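Transcriptional repressor (PDB 3KV1) probably represses transcription as a SorC-family regulator, sensing a sugar or sugar-like effector through the domain captured in this structure. Local coordinates at residues M57-G62 with A82-A87; A149-V154 with I221-A226. All blocks are in the same frame, centred on the assembly; numbering follows the deposited sequence.

In the fold
Contacts 1 and 2 are neighbouring pieces of the parallel part of one mixed sheet in a putative sugar-binding domain, consistent with a Rossmann-like fold, their centres about 9 Å apart. Strands 58-61 and 151-158 lie side by side and join the two, so the strand order 83-86, 58-61, 151-158, 223-227 runs through both contacts. Each is largely buried. Contact 1 closes a local beta-alpha-beta crossover, and its two strands are bonded by main-chain groups alone; contact 2 brings together segments separated by 66 intervening residues and adds an asparagine side chain to the main-chain bonding at its partly exposed start. Glu-150 of contact 2 reaches back to the backbone N of Ala-58 in contact 1.

Contact 1: residues M57-G62 with A82-A87; sequences MAVAVG and ARFVSA
Five main-chain hydrogen bonds zip residues 57-62 to 82-87 in parallel register, each segment donating and accepting in turn. The straightest is Val-85 N to Val-59 O, 2.8 Å with 176° at the hydrogen and the donor nearly along the C=O axis. At the far end Ala-87 N reaches Val-61 O at 2.9 Å from above the carbonyl plane, where residues 82-87 leave strand 83-86. Between the N-H bonds, Ala-58 CA sends a CA-H...O contact to Arg-83 O.

On the face of Val-59, Val-61 and Phe-84, the phenyl ring stands beside Val-59, pointing the same way. Val-59 CG2, anti to the carbonyl carbon, meets ring atom Phe-84 CE2 obliquely at 3.8 Å, while Val-61 CG2 comes to the ring edge, 4.2 Å from Phe-84 CD2. On the other face the CB of Ala-58 lies over one face of the Arg-83 guanidinium; the arginine chain bends at chi3, and its NH1 forms a salt bridge with Glu-116.

These residues form a beta-alpha-beta crossover: strand 58-61, helix 65-72, strand 83-86. Helix 137-147 covers Ala-60 and Val-85, helix 100-111 packs on Val-61 and Phe-84 across the sheet, and strand 151-158 bonds along the other edge of 58-61.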
HETATM    1  N   MSE A  57       5.413  14.878 -12.877  1.00 21.88           N
HETATM    2  CA  MSE A  57       4.749  15.582 -11.781  1.00 17.75           C
HETATM    3  C   MSE A  57       3.998  14.565 -10.939  1.00 19.78           C
HETATM    4  O   MSE A  57       3.802  13.406 -11.346  1.00 23.47           O
HETATM    5  CB  MSE A  57       3.785  16.647 -12.305  1.00 19.41           C
HETATM    6  CG  MSE A  57       4.510  17.698 -13.134  1.00 22.95           C
HETATM    7 SE   MSE A  57       3.317  19.186 -13.548  0.77 23.15          SE
HETATM    8  CE  MSE A  57       4.626  20.363 -14.367  1.00 23.25           C
ATOM      9  N   ALA A  58       3.597  15.017  -9.774  1.00 19.22           N
ATOM     10  CA  ALA A  58       2.956  14.164  -8.784  1.00 19.99           C
ATOM     11  C   ALA A  58       1.692  14.806  -8.248  1.00 22.50           C
ATOM     12  O   ALA A  58       1.568  16.043  -8.214  1.00 19.50           O
ATOM     13  CB  ALA A  58       3.914  13.919  -7.645  1.00 20.13           C
ATOM     14  N   VAL A  59       0.784  13.953  -7.786  1.00 18.18           N
ATOM     15  CA  VAL A  59      -0.475  14.389  -7.147  1.00 15.44           C
ATOM     16  C   VAL A  59      -0.564  13.750  -5.754  1.00 17.10           C
ATOM     17  O   VAL A  59      -0.399  12.506  -5.626  1.00 21.17           O
ATOM     18  CB  VAL A  59      -1.734  13.939  -7.986  1.00 17.76           C
ATOM     19  CG1 VAL A  59      -3.002  14.525  -7.369  1.00 21.00           C
ATOM     20  CG2 VAL A  59      -1.584  14.338  -9.486  1.00 22.90           C
ATOM     21  N   ALA A  60      -0.755  14.569  -4.705  1.00 16.03           N
ATOM     22  CA  ALA A  60      -1.024  14.070  -3.357  1.00 18.70           C
ATOM     23  C   ALA A  60      -2.511  13.790  -3.312  1.00 21.01           C
ATOM     24  O   ALA A  60      -3.273  14.730  -3.485  1.00 17.75           O
ATOM     25  CB  ALA A  60      -0.692  15.129  -2.317  1.00 19.04           C
ATOM     26  N   VAL A  61      -2.909  12.557  -2.979  1.00 14.28           N
ATOM     27  CA  VAL A  61      -4.292  12.127  -3.180  1.00 15.39           C
ATOM     28  C   VAL A  61      -4.955  11.802  -1.831  1.00 17.24           C
ATOM     29  O   VAL A  61      -4.398  11.053  -1.028  1.00 17.04           O
ATOM     30  CB  VAL A  61      -4.305  10.882  -4.089  1.00 14.93           C
ATOM     31  CG1 VAL A  61      -5.728  10.290  -4.211  1.00 18.51           C
ATOM     32  CG2 VAL A  61      -3.727  11.214  -5.512  1.00 17.67           C
ATOM     33  N   GLY A  62      -6.120  12.402  -1.565  1.00 17.14           N
ATOM     34  CA  GLY A  62      -6.854  12.094  -0.336  1.00 16.66           C
ATOM     35  C   GLY A  62      -7.852  10.967  -0.550  1.00 16.80           C
ATOM     36  O   GLY A  62      -7.795  10.246  -1.537  1.00 19.32           O
ATOM     37  N   ALA A  82       3.047  10.189 -14.692  1.00 25.01           N
ATOM     38  CA  ALA A  82       2.898  11.016 -13.490  1.00 24.84           C
ATOM     39  C   ALA A  82       2.809  10.099 -12.266  1.00 25.92           C
ATOM     40  O   ALA A  82       2.594   8.891 -12.404  1.00 31.41           O
ATOM     41  CB  ALA A  82       1.663  11.878 -13.605  1.00 25.00           C
ATOM     42  N   ARG A  83       3.017  10.655 -11.079  0.51 21.75           N
ATOM     43  CA  ARG A  83       2.975   9.840  -9.872  0.51 19.26           C
ATOM     44  C   ARG A  83       1.743  10.242  -9.078  0.51 21.54           C
ATOM     45  O   ARG A  83       1.339  11.429  -9.049  0.51 21.16           O
ATOM     46  CB  ARG A  83       4.220  10.028  -8.989  0.51 21.74           C
ATOM     47  CG  ARG A  83       5.412   9.123  -9.312  0.51 26.84           C
ATOM     48  CD  ARG A  83       6.451   9.163  -8.182  0.51 32.16           C
ATOM     49  NE  ARG A  83       7.019  10.499  -8.029  0.51 31.57           N
ATOM     50  CZ  ARG A  83       7.398  11.048  -6.878  0.51 39.45           C
ATOM     51  NH1 ARG A  83       7.287  10.385  -5.729  0.51 37.24           N
ATOM     52  NH2 ARG A  83       7.902  12.276  -6.878  0.51 41.32           N
ATOM     53  N   PHE A  84       1.142   9.243  -8.445  1.00 17.79           N
ATOM     54  CA  PHE A  84       0.003   9.466  -7.561  1.00 16.80           C
ATOM     55  C   PHE A  84       0.376   8.946  -6.171  1.00 21.32           C
ATOM     56  O   PHE A  84       0.623   7.743  -6.006  1.00 22.37           O
ATOM     57  CB  PHE A  84      -1.231   8.746  -8.120  1.00 16.82           C
ATOM     58  CG  PHE A  84      -1.680   9.310  -9.440  1.00 17.96           C
ATOM     59  CD1 PHE A  84      -1.205   8.767 -10.629  1.00 19.74           C
ATOM     60  CD2 PHE A  84      -2.465  10.454  -9.480  1.00 20.61           C
ATOM     61  CE1 PHE A  84      -1.606   9.321 -11.856  1.00 20.77           C
ATOM     62  CE2 PHE A  84      -2.839  11.008 -10.681  1.00 21.74           C
ATOM     63  CZ  PHE A  84      -2.391  10.434 -11.880  1.00 19.51           C
ATOM     64  N   VAL A  85       0.461   9.862  -5.200  1.00 15.52           N
ATOM     65  CA  VAL A  85       1.018   9.567  -3.883  1.00 14.50           C
ATOM     66  C   VAL A  85      -0.065   9.673  -2.823  1.00 18.32           C
ATOM     67  O   VAL A  85      -0.750  10.710  -2.734  1.00 18.74           O
ATOM     68  CB  VAL A  85       2.134  10.566  -3.509  1.00 19.21           C
ATOM     69  CG1 VAL A  85       2.816  10.111  -2.223  1.00 21.82           C
ATOM     70  CG2 VAL A  85       3.159  10.690  -4.659  1.00 20.19           C
ATOM     71  N   SER A  86      -0.243   8.622  -2.017  1.00 16.14           N
ATOM     72  CA  SER A  86      -1.256   8.690  -0.943  1.00 18.33           C
ATOM     73  C   SER A  86      -0.911   9.739   0.079  1.00 19.59           C
ATOM     74  O   SER A  86       0.231   9.787   0.569  1.00 20.75           O
ATOM     75  CB  SER A  86      -1.334   7.338  -0.230  1.00 25.29           C
ATOM     76  OG  SER A  86      -1.827   6.358  -1.110  1.00 32.48           O
ATOM     77  N   ALA A  87      -1.892  10.576   0.437  1.00 17.89           N
ATOM     78  CA  ALA A  87      -1.679  11.630   1.422  1.00 18.26           C
ATOM     79  C   ALA A  87      -2.236  11.247   2.771  1.00 20.46           C
ATOM     80  O   ALA A  87      -2.206  12.045   3.702  1.00 22.02           O
ATOM     81  CB  ALA A  87      -2.358  12.950   0.971  1.00 22.09           C
TER

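Contact 2: residues A149-V154 with I221-A226; sequences AEFALV and IPNVVA
Ala-152 and Val-154 meet Ile-221, Val-224 and Ala-226 on one face of the sheet. The methyl of Ala-152 lies near the tip of Ile-221, CB to CD1 4.1 Å, and close to a Val-224 methyl as well. Ile-221 has CG2 anti to its backbone N, which lays that methyl against the main chain, 3.6 Å from Phe-151 C. Further along, Val-154 turns CG2 into the crowded position between its own N and carbonyl carbon (chi1 -71°), so that this one methyl touches both Val-224 and Ala-226. On the reverse face Leu-153 and Val-225 stand side by side, pointing the same way, with CD1 and CG1 as their meeting points.

Three hydrogen bonds between the two faces pair strands 151-158 and 223-227, parallel neighbours in the buried interior of the mixed sheet. Ala-152 N binds Asn-223 O, Val-225 N binds Ala-152 O at 2.8 Å, and Val-154 N approaches Val-225 O nearly along the C=O axis, at 2.9 Å.

The polar edge is the start of both strands. Glu-150 O accepts two N-H groups of Asn-223: ND2 at 3.2 Å, above the carbonyl plane, and a weak bond from the backbone N. Asn-223 CB presses on Phe-151 CD2 at 3.5 Å, and its ND2 hangs over one ring face near the rim, amide and ring planes 30° apart. Helix 34-52 packs on the face of Phe-151, Leu-153 and Val-225, its Tyr-48 touching Phe-151 and Asn-223, and Lys-23 takes Asn-223 OD1.

A side-chain amide thus supplements a poorly angled main-chain bond: with ND2 held by Glu-150 and OD1 by Lys-23, both ends of the amide are engaged, which would fix its rotation over the Phe-151 ring.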
ATOM      1  N   ALA A 149       4.404  17.535  -3.871  1.00 19.10           N
ATOM      2  CA  ALA A 149       3.656  17.353  -5.108  1.00 21.13           C
ATOM      3  C   ALA A 149       3.224  18.690  -5.709  1.00 17.76           C
ATOM      4  O   ALA A 149       2.960  19.657  -4.998  1.00 21.41           O
ATOM      5  CB  ALA A 149       2.391  16.492  -4.843  1.00 21.98           C
ATOM      6  N   GLU A 150       3.097  18.700  -7.026  1.00 19.83           N
ATOM      7  CA  GLU A 150       2.566  19.841  -7.757  1.00 20.01           C
ATOM      8  C   GLU A 150       1.049  20.032  -7.527  1.00 19.52           C
ATOM      9  O   GLU A 150       0.566  21.137  -7.574  1.00 18.50           O
ATOM     10  CB  GLU A 150       2.800  19.629  -9.273  1.00 21.93           C
ATOM     11  CG  GLU A 150       4.292  19.780  -9.752  1.00 24.70           C
ATOM     12  CD  GLU A 150       5.109  18.498  -9.661  1.00 22.98           C
ATOM     13  OE1 GLU A 150       6.203  18.456 -10.269  1.00 24.61           O
ATOM     14  OE2 GLU A 150       4.665  17.512  -9.023  1.00 23.66           O
ATOM     15  N   PHE A 151       0.316  18.930  -7.357  1.00 17.41           N
ATOM     16  CA  PHE A 151      -1.142  18.956  -7.174  1.00 17.66           C
ATOM     17  C   PHE A 151      -1.540  18.205  -5.926  1.00 15.07           C
ATOM     18  O   PHE A 151      -0.814  17.310  -5.501  1.00 16.20           O
ATOM     19  CB  PHE A 151      -1.855  18.223  -8.323  1.00 18.89           C
ATOM     20  CG  PHE A 151      -1.556  18.800  -9.684  1.00 21.37           C
ATOM     21  CD1 PHE A 151      -0.394  18.404 -10.383  1.00 22.24           C
ATOM     22  CD2 PHE A 151      -2.446  19.699 -10.269  1.00 22.67           C
ATOM     23  CE1 PHE A 151      -0.106  18.934 -11.629  1.00 18.59           C
ATOM     24  CE2 PHE A 151      -2.161  20.244 -11.535  1.00 23.69           C
ATOM     25  CZ  PHE A 151      -0.989  19.842 -12.207  1.00 18.85           C
ATOM     26  N   ALA A 152      -2.739  18.520  -5.397  1.00 18.32           N
ATOM     27  CA  ALA A 152      -3.386  17.642  -4.421  1.00 16.91           C
ATOM     28  C   ALA A 152      -4.805  17.441  -4.907  1.00 16.27           C
ATOM     29  O   ALA A 152      -5.400  18.359  -5.486  1.00 19.47           O
ATOM     30  CB  ALA A 152      -3.370  18.266  -2.985  1.00 17.49           C
ATOM     31  N   LEU A 153      -5.345  16.248  -4.716  1.00 15.36           N
ATOM     32  CA  LEU A 153      -6.709  15.985  -5.137  1.00 15.90           C
ATOM     33  C   LEU A 153      -7.451  15.579  -3.857  1.00 16.64           C
ATOM     34  O   LEU A 153      -7.192  14.529  -3.279  1.00 18.66           O
ATOM     35  CB  LEU A 153      -6.670  14.877  -6.195  1.00 19.08           C
ATOM     36  CG  LEU A 153      -8.007  14.404  -6.725  1.00 24.72           C
ATOM     37  CD1 LEU A 153      -8.648  15.565  -7.519  1.00 32.88           C
ATOM     38  CD2 LEU A 153      -7.714  13.215  -7.625  1.00 22.61           C
ATOM     39  N   VAL A 154      -8.315  16.454  -3.358  1.00 16.44           N
ATOM     40  CA  VAL A 154      -8.925  16.174  -2.062  1.00 16.95           C
ATOM     41  C   VAL A 154     -10.414  16.473  -2.078  1.00 18.50           C
ATOM     42  O   VAL A 154     -10.885  17.330  -2.849  1.00 19.93           O
ATOM     43  CB  VAL A 154      -8.250  17.029  -0.968  1.00 17.94           C
ATOM     44  CG1 VAL A 154      -6.814  16.535  -0.679  1.00 23.43           C
ATOM     45  CG2 VAL A 154      -8.263  18.541  -1.371  1.00 20.74           C
ATOM     46  N   ILE A 221       1.314  23.379  -1.373  1.00 19.27           N
ATOM     47  CA  ILE A 221       1.192  22.605  -2.604  1.00 21.19           C
ATOM     48  C   ILE A 221       0.628  23.574  -3.662  1.00 22.54           C
ATOM     49  O   ILE A 221      -0.363  24.241  -3.421  1.00 22.45           O
ATOM     50  CB  ILE A 221       0.283  21.348  -2.404  1.00 21.83           C
ATOM     51  CG1 ILE A 221       1.064  20.283  -1.607  1.00 20.26           C
ATOM     52  CG2 ILE A 221      -0.220  20.787  -3.754  1.00 20.28           C
ATOM     53  CD1 ILE A 221       0.270  19.011  -1.347  1.00 23.19           C
ATOM     54  N   PRO A 222       1.282  23.658  -4.839  1.00 20.22           N
ATOM     55  CA  PRO A 222       0.869  24.711  -5.799  1.00 19.50           C
ATOM     56  C   PRO A 222      -0.570  24.603  -6.298  1.00 24.03           C
ATOM     57  O   PRO A 222      -1.176  25.630  -6.578  1.00 25.02           O
ATOM     58  CB  PRO A 222       1.814  24.478  -6.992  1.00 21.61           C
ATOM     59  CG  PRO A 222       3.032  23.835  -6.385  1.00 26.78           C
ATOM     60  CD  PRO A 222       2.532  22.989  -5.233  1.00 25.28           C
ATOM     61  N   ASN A 223      -1.107  23.392  -6.438  1.00 19.84           N
ATOM     62  CA  ASN A 223      -2.411  23.244  -7.047  1.00 18.13           C
ATOM     63  C   ASN A 223      -3.301  22.279  -6.268  1.00 20.36           C
ATOM     64  O   ASN A 223      -3.400  21.101  -6.637  1.00 21.05           O
ATOM     65  CB  ASN A 223      -2.279  22.728  -8.492  1.00 19.78           C
ATOM     66  CG  ASN A 223      -1.497  23.686  -9.384  1.00 22.38           C
ATOM     67  OD1 ASN A 223      -1.981  24.762  -9.717  1.00 24.27           O
ATOM     68  ND2 ASN A 223      -0.275  23.321  -9.708  1.00 22.08           N
ATOM     69  N   VAL A 224      -3.924  22.790  -5.215  1.00 19.48           N
ATOM     70  CA  VAL A 224      -4.834  21.996  -4.388  1.00 19.71           C
ATOM     71  C   VAL A 224      -6.189  22.041  -5.070  1.00 16.82           C
ATOM     72  O   VAL A 224      -6.811  23.104  -5.204  1.00 18.97           O
ATOM     73  CB  VAL A 224      -4.883  22.567  -2.966  1.00 17.73           C
ATOM     74  CG1 VAL A 224      -5.963  21.903  -2.131  1.00 20.92           C
ATOM     75  CG2 VAL A 224      -3.457  22.401  -2.297  1.00 20.16           C
ATOM     76  N   VAL A 225      -6.621  20.879  -5.545  1.00 17.97           N
ATOM     77  CA  VAL A 225      -7.902  20.765  -6.221  1.00 16.61           C
ATOM     78  C   VAL A 225      -8.867  20.136  -5.222  1.00 20.59           C
ATOM     79  O   VAL A 225      -8.672  18.984  -4.808  1.00 21.30           O
ATOM     80  CB  VAL A 225      -7.805  19.785  -7.398  1.00 20.10           C
ATOM     81  CG1 VAL A 225      -9.215  19.616  -8.040  1.00 21.28           C
ATOM     82  CG2 VAL A 225      -6.739  20.252  -8.423  1.00 22.40           C
ATOM     83  N   ALA A 226      -9.901  20.877  -4.861  1.00 18.88           N
ATOM     84  CA  ALA A 226     -10.812  20.428  -3.805  1.00 19.70           C
ATOM     85  C   ALA A 226     -12.200  20.259  -4.411  1.00 23.48           C
ATOM     86  O   ALA A 226     -12.691  21.101  -5.186  1.00 22.44           O
ATOM     87  CB  ALA A 226     -10.841  21.421  -2.644  1.00 22.75           C
TER